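Local coordinates for DUF724 domain-containing protein 6-like (Raphanus sativus, PDB 5ZWX) that binds histone H3 tails carrying the H3K9me2 mark through paired Agenet domains and probably links this heterochromatin mark to DNA methylation, at residues S27-M35 / F102-G110; T48-T56 / R67-L77. All blocks are in the same frame, centred on the assembly; numbering follows the deposited sequence.

Contact 1. Residues S27-M35 / F102-G110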
loop_
_atom_site.group_PDB
_atom_site.type_symbol
_atom_site.label_atom_id
_atom_site.label_comp_id
_atom_site.label_asym_id
_atom_site.label_seq_id
_atom_site.Cartn_x
_atom_site.Cartn_y
_atom_site.Cartn_z
ATOM N N SER A 27 5.439 -12.884 -4.980
ATOM C CA SER A 27 5.164 -13.509 -3.688
ATOM C C SER A 27 5.795 -12.736 -2.525
ATOM O O SER A 27 5.203 -12.629 -1.434
ATOM C CB SER A 27 5.660 -14.958 -3.675
ATOM O OG SER A 27 7.061 -15.010 -3.849
ATOM N N GLY A 28 6.980 -12.174 -2.767
ATOM C CA GLY A 28 7.683 -11.447 -1.718
ATOM C C GLY A 28 6.973 -10.142 -1.348
ATOM O O GLY A 28 7.367 -9.473 -0.390
ATOM N N PHE A 29 5.931 -9.772 -2.095
ATOM C CA PHE A 29 5.216 -8.532 -1.771
ATOM C C PHE A 29 3.747 -8.726 -1.409
ATOM O O PHE A 29 2.959 -7.755 -1.329
ATOM C CB PHE A 29 5.337 -7.562 -2.935
ATOM C CG PHE A 29 6.650 -6.848 -2.956
ATOM C CD1 PHE A 29 6.916 -5.846 -2.019
ATOM C CD2 PHE A 29 7.621 -7.180 -3.876
ATOM C CE1 PHE A 29 8.138 -5.185 -2.017
ATOM C CE2 PHE A 29 8.838 -6.520 -3.889
ATOM C CZ PHE A 29 9.099 -5.527 -2.941
ATOM N N ARG A 30 3.398 -9.977 -1.141
ATOM C CA ARG A 30 2.041 -10.357 -0.743
ATOM C C ARG A 30 1.577 -9.530 0.452
ATOM O O ARG A 30 2.250 -9.484 1.489
ATOM C CB ARG A 30 1.999 -11.849 -0.388
ATOM C CG ARG A 30 0.618 -12.456 -0.400
ATOM C CD ARG A 30 0.110 -12.609 -1.821
ATOM N NE ARG A 30 0.925 -13.554 -2.581
ATOM C CZ ARG A 30 0.900 -13.675 -3.905
ATOM N NH1 ARG A 30 0.100 -12.903 -4.632
ATOM N NH2 ARG A 30 1.681 -14.564 -4.504
ATOM N N GLY A 31 0.432 -8.872 0.314
ATOM C CA GLY A 31 -0.084 -8.086 1.417
ATOM C C GLY A 31 0.459 -6.672 1.526
ATOM O O GLY A 31 0.108 -5.965 2.486
ATOM N N SER A 32 1.284 -6.228 0.578
ATOM C CA SER A 32 1.811 -4.855 0.682
ATOM C C SER A 32 1.135 -3.851 -0.230
ATOM O O SER A 32 0.648 -4.218 -1.304
ATOM C CB SER A 32 3.284 -4.789 0.350
ATOM O OG SER A 32 3.530 -5.092 -0.999
ATOM N N TRP A 33 1.211 -2.592 0.197
ATOM C CA TRP A 33 0.844 -1.429 -0.607
ATOM C C TRP A 33 2.013 -0.437 -0.496
ATOM O O TRP A 33 2.358 -0.006 0.613
ATOM C CB TRP A 33 -0.459 -0.810 -0.094
ATOM C CG TRP A 33 -1.671 -1.673 -0.372
ATOM C CD1 TRP A 33 -2.310 -2.516 0.498
ATOM C CD2 TRP A 33 -2.359 -1.794 -1.629
ATOM N NE1 TRP A 33 -3.368 -3.139 -0.147
ATOM C CE2 TRP A 33 -3.414 -2.713 -1.449
ATOM C CE3 TRP A 33 -2.180 -1.216 -2.884
ATOM C CZ2 TRP A 33 -4.303 -3.052 -2.490
ATOM C CZ3 TRP A 33 -3.081 -1.546 -3.922
ATOM C CH2 TRP A 33 -4.110 -2.461 -3.713
ATOM N N TYR A 34 2.644 -0.118 -1.623
ATOM C CA TYR A 34 3.709 0.897 -1.683
ATOM C C TYR A 34 3.214 2.187 -2.323
ATOM O O TYR A 34 2.483 2.132 -3.314
ATOM C CB TYR A 34 4.926 0.346 -2.437
ATOM C CG TYR A 34 5.804 -0.434 -1.441
ATOM C CD1 TYR A 34 5.418 -1.698 -0.995
ATOM C CD2 TYR A 34 6.967 0.124 -0.903
ATOM C CE1 TYR A 34 6.204 -2.412 -0.021
ATOM C CE2 TYR A 34 7.745 -0.576 0.047
ATOM C CZ TYR A 34 7.352 -1.838 0.469
ATOM O OH TYR A 34 8.093 -2.529 1.423
HETATM N N MSE A 35 3.559 3.335 -1.750
HETATM C CA MSE A 35 3.053 4.613 -2.271
HETATM C C MSE A 35 3.761 4.983 -3.565
HETATM O O MSE A 35 4.946 4.701 -3.728
HETATM C CB MSE A 35 3.227 5.738 -1.241
HETATM C CG MSE A 35 2.710 5.399 0.141
HETATM SE SE MSE A 35 0.788 4.903 0.193
HETATM C CE MSE A 35 0.923 2.942 0.033
ATOM N N PHE A 102 3.580 -0.010 8.847
ATOM C CA PHE A 102 4.627 0.568 8.015
ATOM C C PHE A 102 5.962 -0.111 8.254
ATOM O O PHE A 102 6.525 -0.050 9.361
ATOM C CB PHE A 102 4.767 2.053 8.254
ATOM C CG PHE A 102 5.424 2.776 7.120
ATOM C CD1 PHE A 102 4.781 2.880 5.876
ATOM C CD2 PHE A 102 6.668 3.361 7.285
ATOM C CE1 PHE A 102 5.386 3.556 4.826
ATOM C CE2 PHE A 102 7.276 4.040 6.234
ATOM C CZ PHE A 102 6.625 4.142 5.006
ATOM N N TYR A 103 6.493 -0.750 7.215
ATOM C CA TYR A 103 7.676 -1.640 7.428
ATOM C C TYR A 103 8.408 -1.686 6.098
ATOM O O TYR A 103 7.734 -1.731 5.036
ATOM C CB TYR A 103 7.176 -3.017 7.841
ATOM C CG TYR A 103 8.227 -4.012 8.238
ATOM C CD1 TYR A 103 8.811 -4.847 7.290
ATOM C CD2 TYR A 103 8.581 -4.151 9.579
ATOM C CE1 TYR A 103 9.802 -5.781 7.691
ATOM C CE2 TYR A 103 9.522 -5.050 9.979
ATOM C CZ TYR A 103 10.126 -5.868 9.036
ATOM O OH TYR A 103 11.040 -6.765 9.487
ATOM N N SER A 104 9.737 -1.595 6.106
ATOM C CA SER A 104 10.495 -1.500 4.838
ATOM C C SER A 104 9.880 -0.482 3.853
ATOM O O SER A 104 9.817 -0.750 2.630
ATOM C CB SER A 104 10.570 -2.866 4.155
ATOM O OG SER A 104 11.260 -3.813 4.959
ATOM N N ASP A 105 9.392 0.636 4.406
ATOM C CA ASP A 105 8.960 1.810 3.673
ATOM C C ASP A 105 7.706 1.561 2.825
ATOM O O ASP A 105 7.397 2.371 1.924
ATOM C CB ASP A 105 10.108 2.354 2.807
ATOM C CG ASP A 105 11.306 2.816 3.659
ATOM O OD1 ASP A 105 11.174 3.815 4.399
ATOM O OD2 ASP A 105 12.357 2.169 3.585
ATOM N N GLY A 106 6.964 0.496 3.143
ATOM C CA GLY A 106 5.602 0.351 2.595
ATOM C C GLY A 106 4.643 -0.130 3.676
ATOM O O GLY A 106 5.047 -0.332 4.847
ATOM N N TRP A 107 3.377 -0.290 3.308
ATOM C CA TRP A 107 2.340 -0.748 4.230
ATOM C C TRP A 107 2.019 -2.225 4.039
ATOM O O TRP A 107 1.699 -2.657 2.935
ATOM C CB TRP A 107 1.051 0.085 4.041
ATOM C CG TRP A 107 1.217 1.524 4.467
ATOM C CD1 TRP A 107 1.490 2.596 3.665
ATOM C CD2 TRP A 107 1.103 2.043 5.801
ATOM N NE1 TRP A 107 1.541 3.747 4.414
ATOM C CE2 TRP A 107 1.313 3.438 5.728
ATOM C CE3 TRP A 107 0.864 1.456 7.055
ATOM C CZ2 TRP A 107 1.278 4.267 6.857
ATOM C CZ3 TRP A 107 0.821 2.279 8.170
ATOM C CH2 TRP A 107 1.034 3.669 8.066
ATOM N N TRP A 108 2.065 -2.998 5.122
ATOM C CA TRP A 108 1.844 -4.445 5.032
ATOM C C TRP A 108 0.653 -4.839 5.884
ATOM O O TRP A 108 0.607 -4.527 7.081
ATOM C CB TRP A 108 3.118 -5.222 5.508
ATOM C CG TRP A 108 4.318 -4.919 4.672
ATOM C CD1 TRP A 108 5.075 -3.782 4.712
ATOM C CD2 TRP A 108 4.893 -5.757 3.631
ATOM N NE1 TRP A 108 6.092 -3.874 3.772
ATOM C CE2 TRP A 108 5.986 -5.060 3.092
ATOM C CE3 TRP A 108 4.567 -7.013 3.109
ATOM C CZ2 TRP A 108 6.780 -5.591 2.052
ATOM C CZ3 TRP A 108 5.360 -7.548 2.085
ATOM C CH2 TRP A 108 6.450 -6.827 1.572
ATOM N N GLU A 109 -0.306 -5.527 5.286
ATOM C CA GLU A 109 -1.520 -5.923 6.002
ATOM C C GLU A 109 -1.254 -7.046 7.014
ATOM O O GLU A 109 -0.675 -8.070 6.664
ATOM C CB GLU A 109 -2.585 -6.400 5.020
ATOM C CG GLU A 109 -3.800 -6.958 5.696
ATOM C CD GLU A 109 -4.954 -7.153 4.722
ATOM O OE1 GLU A 109 -4.691 -7.197 3.496
ATOM O OE2 GLU A 109 -6.111 -7.246 5.192
ATOM N N GLY A 110 -1.759 -6.887 8.231
ATOM C CA GLY A 110 -1.731 -7.937 9.235
ATOM C C GLY A 110 -2.882 -7.804 10.221
ATOM O O GLY A 110 -3.780 -6.967 10.040
HETATM O O HOH W 1 -3.523 -5.646 1.586
HETATM O O HOH W 2 5.440 3.474 0.476
#

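Contact 2. Residues T48-T56 / R67-L77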
loop_
_atom_site.group_PDB
_atom_site.type_symbol
_atom_site.label_atom_id
_atom_site.label_comp_id
_atom_site.label_asym_id
_atom_site.label_seq_id
_atom_site.Cartn_x
_atom_site.Cartn_y
_atom_site.Cartn_z
ATOM N N THR A 48 -1.469 -0.258 -25.261
ATOM C CA THR A 48 -1.360 -1.030 -24.037
ATOM C C THR A 48 -2.639 -0.944 -23.215
ATOM O O THR A 48 -3.511 -0.104 -23.470
ATOM C CB THR A 48 -0.157 -0.570 -23.158
ATOM O OG1 THR A 48 0.029 -1.496 -22.087
ATOM C CG2 THR A 48 -0.385 0.825 -22.565
ATOM N N THR A 49 -2.756 -1.831 -22.237
ATOM C CA THR A 49 -3.823 -1.746 -21.253
ATOM C C THR A 49 -3.180 -1.427 -19.895
ATOM O O THR A 49 -3.851 -1.285 -18.880
ATOM C CB THR A 49 -4.624 -3.059 -21.176
ATOM O OG1 THR A 49 -3.734 -4.144 -20.875
ATOM C CG2 THR A 49 -5.315 -3.349 -22.509
ATOM N N LYS A 50 -1.868 -1.286 -19.899
ATOM C CA LYS A 50 -1.140 -1.102 -18.649
ATOM C C LYS A 50 -0.803 0.356 -18.321
ATOM O O LYS A 50 -0.877 1.230 -19.173
ATOM C CB LYS A 50 0.125 -1.950 -18.694
ATOM C CG LYS A 50 -0.202 -3.432 -18.666
ATOM C CD LYS A 50 0.995 -4.296 -18.968
ATOM C CE LYS A 50 0.599 -5.763 -18.928
ATOM N NZ LYS A 50 -0.602 -6.019 -19.774
ATOM N N CYS A 51 -0.445 0.594 -17.063
ATOM C CA CYS A 51 -0.066 1.915 -16.570
ATOM C C CYS A 51 1.397 1.881 -16.199
ATOM O O CYS A 51 1.891 0.840 -15.842
ATOM C CB CYS A 51 -0.890 2.303 -15.329
ATOM S SG CYS A 51 -2.652 2.547 -15.732
ATOM N N GLU A 52 2.092 3.005 -16.275
ATOM C CA GLU A 52 3.417 3.064 -15.686
ATOM C C GLU A 52 3.327 3.884 -14.407
ATOM O O GLU A 52 2.659 4.918 -14.387
ATOM C CB GLU A 52 4.420 3.662 -16.661
ATOM C CG GLU A 52 5.854 3.670 -16.141
ATOM C CD GLU A 52 6.789 4.359 -17.103
ATOM O OE1 GLU A 52 6.273 4.947 -18.068
ATOM O OE2 GLU A 52 8.021 4.325 -16.894
ATOM N N VAL A 53 3.986 3.424 -13.346
ATOM C CA VAL A 53 3.997 4.130 -12.064
ATOM C C VAL A 53 5.422 4.331 -11.594
ATOM O O VAL A 53 6.336 3.608 -12.010
ATOM C CB VAL A 53 3.214 3.386 -10.936
ATOM C CG1 VAL A 53 1.742 3.253 -11.302
ATOM C CG2 VAL A 53 3.838 2.005 -10.619
ATOM N N GLU A 54 5.600 5.355 -10.763
ATOM C CA GLU A 54 6.877 5.618 -10.096
ATOM C C GLU A 54 6.704 5.478 -8.604
ATOM O O GLU A 54 5.811 6.100 -8.037
ATOM C CB GLU A 54 7.376 7.022 -10.424
ATOM C CG GLU A 54 8.660 7.395 -9.709
ATOM C CD GLU A 54 9.147 8.772 -10.099
ATOM O OE1 GLU A 54 8.778 9.744 -9.405
ATOM O OE2 GLU A 54 9.884 8.882 -11.104
ATOM N N TYR A 55 7.548 4.672 -7.959
ATOM C CA TYR A 55 7.457 4.502 -6.516
ATOM C C TYR A 55 8.024 5.703 -5.784
ATOM O O TYR A 55 8.981 6.319 -6.240
ATOM C CB TYR A 55 8.199 3.238 -6.058
ATOM C CG TYR A 55 7.542 1.956 -6.498
ATOM C CD1 TYR A 55 7.545 1.568 -7.838
ATOM C CD2 TYR A 55 6.901 1.144 -5.586
ATOM C CE1 TYR A 55 6.938 0.403 -8.233
ATOM C CE2 TYR A 55 6.294 -0.033 -5.975
ATOM C CZ TYR A 55 6.324 -0.403 -7.293
ATOM O OH TYR A 55 5.719 -1.577 -7.662
ATOM N N THR A 56 7.432 6.017 -4.636
ATOM C CA THR A 56 7.898 7.119 -3.811
ATOM C C THR A 56 9.078 6.686 -2.941
ATOM O O THR A 56 9.982 7.481 -2.681
ATOM C CB THR A 56 6.769 7.657 -2.904
ATOM O OG1 THR A 56 5.691 8.129 -3.720
ATOM C CG2 THR A 56 7.266 8.810 -2.033
ATOM N N ARG A 67 14.203 6.824 -8.620
ATOM C CA ARG A 67 13.050 6.124 -8.077
ATOM C C ARG A 67 12.620 5.024 -9.036
ATOM O O ARG A 67 12.708 5.179 -10.253
ATOM C CB ARG A 67 11.904 7.091 -7.802
ATOM C CG ARG A 67 12.200 8.019 -6.653
ATOM C CD ARG A 67 11.008 8.867 -6.271
ATOM N NE ARG A 67 11.290 9.628 -5.060
ATOM C CZ ARG A 67 10.466 10.514 -4.513
ATOM N NH1 ARG A 67 9.284 10.765 -5.069
ATOM N NH2 ARG A 67 10.828 11.151 -3.406
ATOM N N LEU A 68 12.198 3.897 -8.483
ATOM C CA LEU A 68 11.826 2.750 -9.295
ATOM C C LEU A 68 10.589 3.079 -10.137
ATOM O O LEU A 68 9.634 3.667 -9.639
ATOM C CB LEU A 68 11.548 1.533 -8.408
ATOM C CG LEU A 68 11.071 0.279 -9.139
ATOM C CD1 LEU A 68 12.140 -0.197 -10.112
ATOM C CD2 LEU A 68 10.669 -0.827 -8.166
ATOM N N ARG A 69 10.615 2.706 -11.409
ATOM C CA ARG A 69 9.405 2.806 -12.232
ATOM C C ARG A 69 9.050 1.420 -12.741
ATOM O O ARG A 69 9.939 0.612 -13.038
ATOM C CB ARG A 69 9.619 3.770 -13.395
ATOM C CG ARG A 69 9.795 5.220 -12.979
ATOM C CD ARG A 69 9.937 6.105 -14.210
ATOM N NE ARG A 69 9.766 7.523 -13.907
ATOM C CZ ARG A 69 9.484 8.444 -14.823
ATOM N NH1 ARG A 69 9.334 8.093 -16.097
ATOM N NH2 ARG A 69 9.336 9.714 -14.467
ATOM N N GLU A 70 7.755 1.143 -12.831
ATOM C CA GLU A 70 7.270 -0.155 -13.289
ATOM C C GLU A 70 6.032 0.011 -14.141
ATOM O O GLU A 70 5.233 0.900 -13.875
ATOM C CB GLU A 70 6.933 -1.064 -12.118
ATOM C CG GLU A 70 8.140 -1.782 -11.569
ATOM C CD GLU A 70 7.788 -2.785 -10.514
ATOM O OE1 GLU A 70 6.633 -2.767 -10.047
ATOM O OE2 GLU A 70 8.676 -3.596 -10.156
ATOM N N VAL A 71 5.883 -0.849 -15.148
ATOM C CA VAL A 71 4.620 -0.972 -15.901
ATOM C C VAL A 71 3.766 -2.005 -15.153
ATOM O O VAL A 71 4.220 -3.115 -14.893
ATOM C CB VAL A 71 4.884 -1.399 -17.351
ATOM C CG1 VAL A 71 3.564 -1.625 -18.115
ATOM C CG2 VAL A 71 5.732 -0.337 -18.064
ATOM N N VAL A 72 2.556 -1.633 -14.749
ATOM C CA VAL A 72 1.705 -2.502 -13.940
ATOM C C VAL A 72 0.297 -2.591 -14.524
ATOM O O VAL A 72 -0.081 -1.754 -15.336
ATOM C CB VAL A 72 1.586 -1.991 -12.492
ATOM C CG1 VAL A 72 2.978 -1.946 -11.811
ATOM C CG2 VAL A 72 0.960 -0.615 -12.469
ATOM N N ASP A 73 -0.466 -3.591 -14.078
ATOM C CA ASP A 73 -1.879 -3.726 -14.425
ATOM C C ASP A 73 -2.699 -2.678 -13.681
ATOM O O ASP A 73 -2.388 -2.326 -12.538
ATOM C CB ASP A 73 -2.407 -5.121 -14.061
ATOM C CG ASP A 73 -1.757 -6.240 -14.876
ATOM O OD1 ASP A 73 -1.409 -6.022 -16.054
ATOM O OD2 ASP A 73 -1.625 -7.352 -14.333
ATOM N N VAL A 74 -3.757 -2.182 -14.326
ATOM C CA VAL A 74 -4.680 -1.312 -13.620
ATOM C C VAL A 74 -5.126 -1.897 -12.260
ATOM O O VAL A 74 -5.170 -1.188 -11.250
ATOM C CB VAL A 74 -5.908 -1.028 -14.514
ATOM C CG1 VAL A 74 -7.008 -0.352 -13.705
ATOM C CG2 VAL A 74 -5.468 -0.147 -15.681
ATOM N N GLY A 75 -5.419 -3.194 -12.225
ATOM C CA GLY A 75 -5.907 -3.834 -11.013
ATOM C C GLY A 75 -4.886 -3.881 -9.865
ATOM O O GLY A 75 -5.239 -4.273 -8.754
ATOM N N GLN A 76 -3.653 -3.452 -10.129
ATOM C CA GLN A 76 -2.629 -3.368 -9.063
ATOM C C GLN A 76 -2.695 -2.034 -8.308
ATOM O O GLN A 76 -2.024 -1.858 -7.298
ATOM C CB GLN A 76 -1.238 -3.549 -9.642
ATOM C CG GLN A 76 -0.965 -4.941 -10.103
ATOM C CD GLN A 76 0.433 -5.083 -10.673
ATOM O OE1 GLN A 76 0.596 -5.200 -11.876
ATOM N NE2 GLN A 76 1.450 -5.043 -9.812
ATOM N N LEU A 77 -3.517 -1.100 -8.790
ATOM C CA LEU A 77 -3.496 0.259 -8.250
ATOM C C LEU A 77 -4.776 0.596 -7.503
ATOM O O LEU A 77 -5.845 0.108 -7.870
ATOM C CB LEU A 77 -3.303 1.281 -9.380
ATOM C CG LEU A 77 -2.035 1.071 -10.214
ATOM C CD1 LEU A 77 -1.890 2.119 -11.326
ATOM C CD2 LEU A 77 -0.806 1.075 -9.283
HETATM O O HOH W 3 -4.305 -3.173 -17.026
#

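Contact 1. Residues S27-M35 / F102-G110
Strands 32-35 and 106-110 run antiparallel, their axes at 161° and 4.6 Å apart at closest approach, with Trp-33 and Trp-107 forming the hydrogen-bonded pair and Ser-32 facing Trp-108 in the non-hydrogen-bonded one. The small Ser-32 suits its place because CB sits squarely over the six-membered ring of Trp-108, 3.6 Å from its centroid, while OG turns back to Phe-29 O, which also accepts from Ser-32 N and so closes the turn from Phe-29 to Ser-32. Gly-28 O lies 3.4 Å from Trp-108 CH2, at the edge of the indole. Glycine at 106 lets the Tyr-34 ring lie directly on the backbone, Gly-106 CA being 3.5 Å from the ring centroid. With CG anti to its own carbonyl carbon (chi1 -85°), the tyrosine carries OH to Ser-104 O at 2.8 Å, approaching from above the carbonyl plane. Trp-108 NE1 divides its weak bonding between this hydroxyl and Tyr-103 O, which ties the indole to the type I' turn from Tyr-103 to Gly-106. On the other face, the selenomethionine Met-35 brings CE to within 3.7 Å of Trp-107 CD1 at the indole edge. Phe-29, Tyr-34 and Trp-108 form an aromatic cluster. Trp-108 and Tyr-103 pack on the peptide's modified side chain, consistent with an aromatic methyl-lysine site as in other Royal-family domains; Phe-29 and Tyr-34 meet other peptide side chains.

Contact 2. Residues T48-T56 / R67-L77
Tyr-55 has CG anti to its own carbonyl carbon (chi1 -69°), and Glu-70 has the same choice followed by an extended chain, which together bring the phenol and the carboxylate to one place on the sheet. Their strands, 51-55 and 67-72, form an antiparallel ladder of the SH3-like Agenet barrel, the axes inclined at 153°. Tyr-55 OH donates to Glu-70 OE1 at 2.8 Å, from above the carboxylate plane, with ring and carboxylate nearly perpendicular. Glu-70 OE2 meanwhile forms a salt bridge with a basic side chain of the bound peptide, and the bond to OE1 is consistent with holding the carboxylate in place for it. Leu-68 runs alongside the phenol and rests CD2 over its face, and both residues also pack on a basic peptide side chain.

The face bearing Cys-51, Val-53 and Val-72 is mainly apolar, though Glu-70 lies on it too. Here Leu-77, returning after the 3-10 segment 74-76, slides past Val-53 and places CD1 3.8 Å from Val-53 CG1. The small Cys-51 and the beta-branched valines suit this buried side. The opposite face, bearing Glu-52, Glu-54, Arg-69 and Val-71, is largely charged. Arg-69 NE donates to Glu-54 OE2 at 3.1 Å and 166°, in the guanidinium plane and on the anti side of the carboxylate, tilted out of the carboxylate plane; Glu-54 OE1 has a second cationic partner in Lys-37, so its negative charge is probably well stabilised.

Near the far end, Lys-50 and Asp-73 lie side by side in a long salt bridge, and a water links the loop before strand 51-55 to the 3-10 segment 74-76, donating to Thr-49 O at 2.7 Å and accepting from Val-74 N at 2.9 Å.

In the fold
From the N terminus the chain passes through strand 19-22 and the turn at 29-32 into strand 32-40, then returns as strand 51-55. Contact 2 closes the short loop between residues 56 and 67, within the first Agenet domain. Only much later, after helix 86-90 and strand 98-103, does 106-116 come back to pair with 32-35; contact 1 therefore closes a far longer loop, inside which contact 2 is nested. It joins the N-terminal Agenet domain to the later part of the cassette. Strand 32-40 is common ground: it neighbours 51-55 in one sheet, Met-35 O probably accepts from Thr-56 N, and Tyr-34 packs on Tyr-55. Both contacts reach the bound peptide.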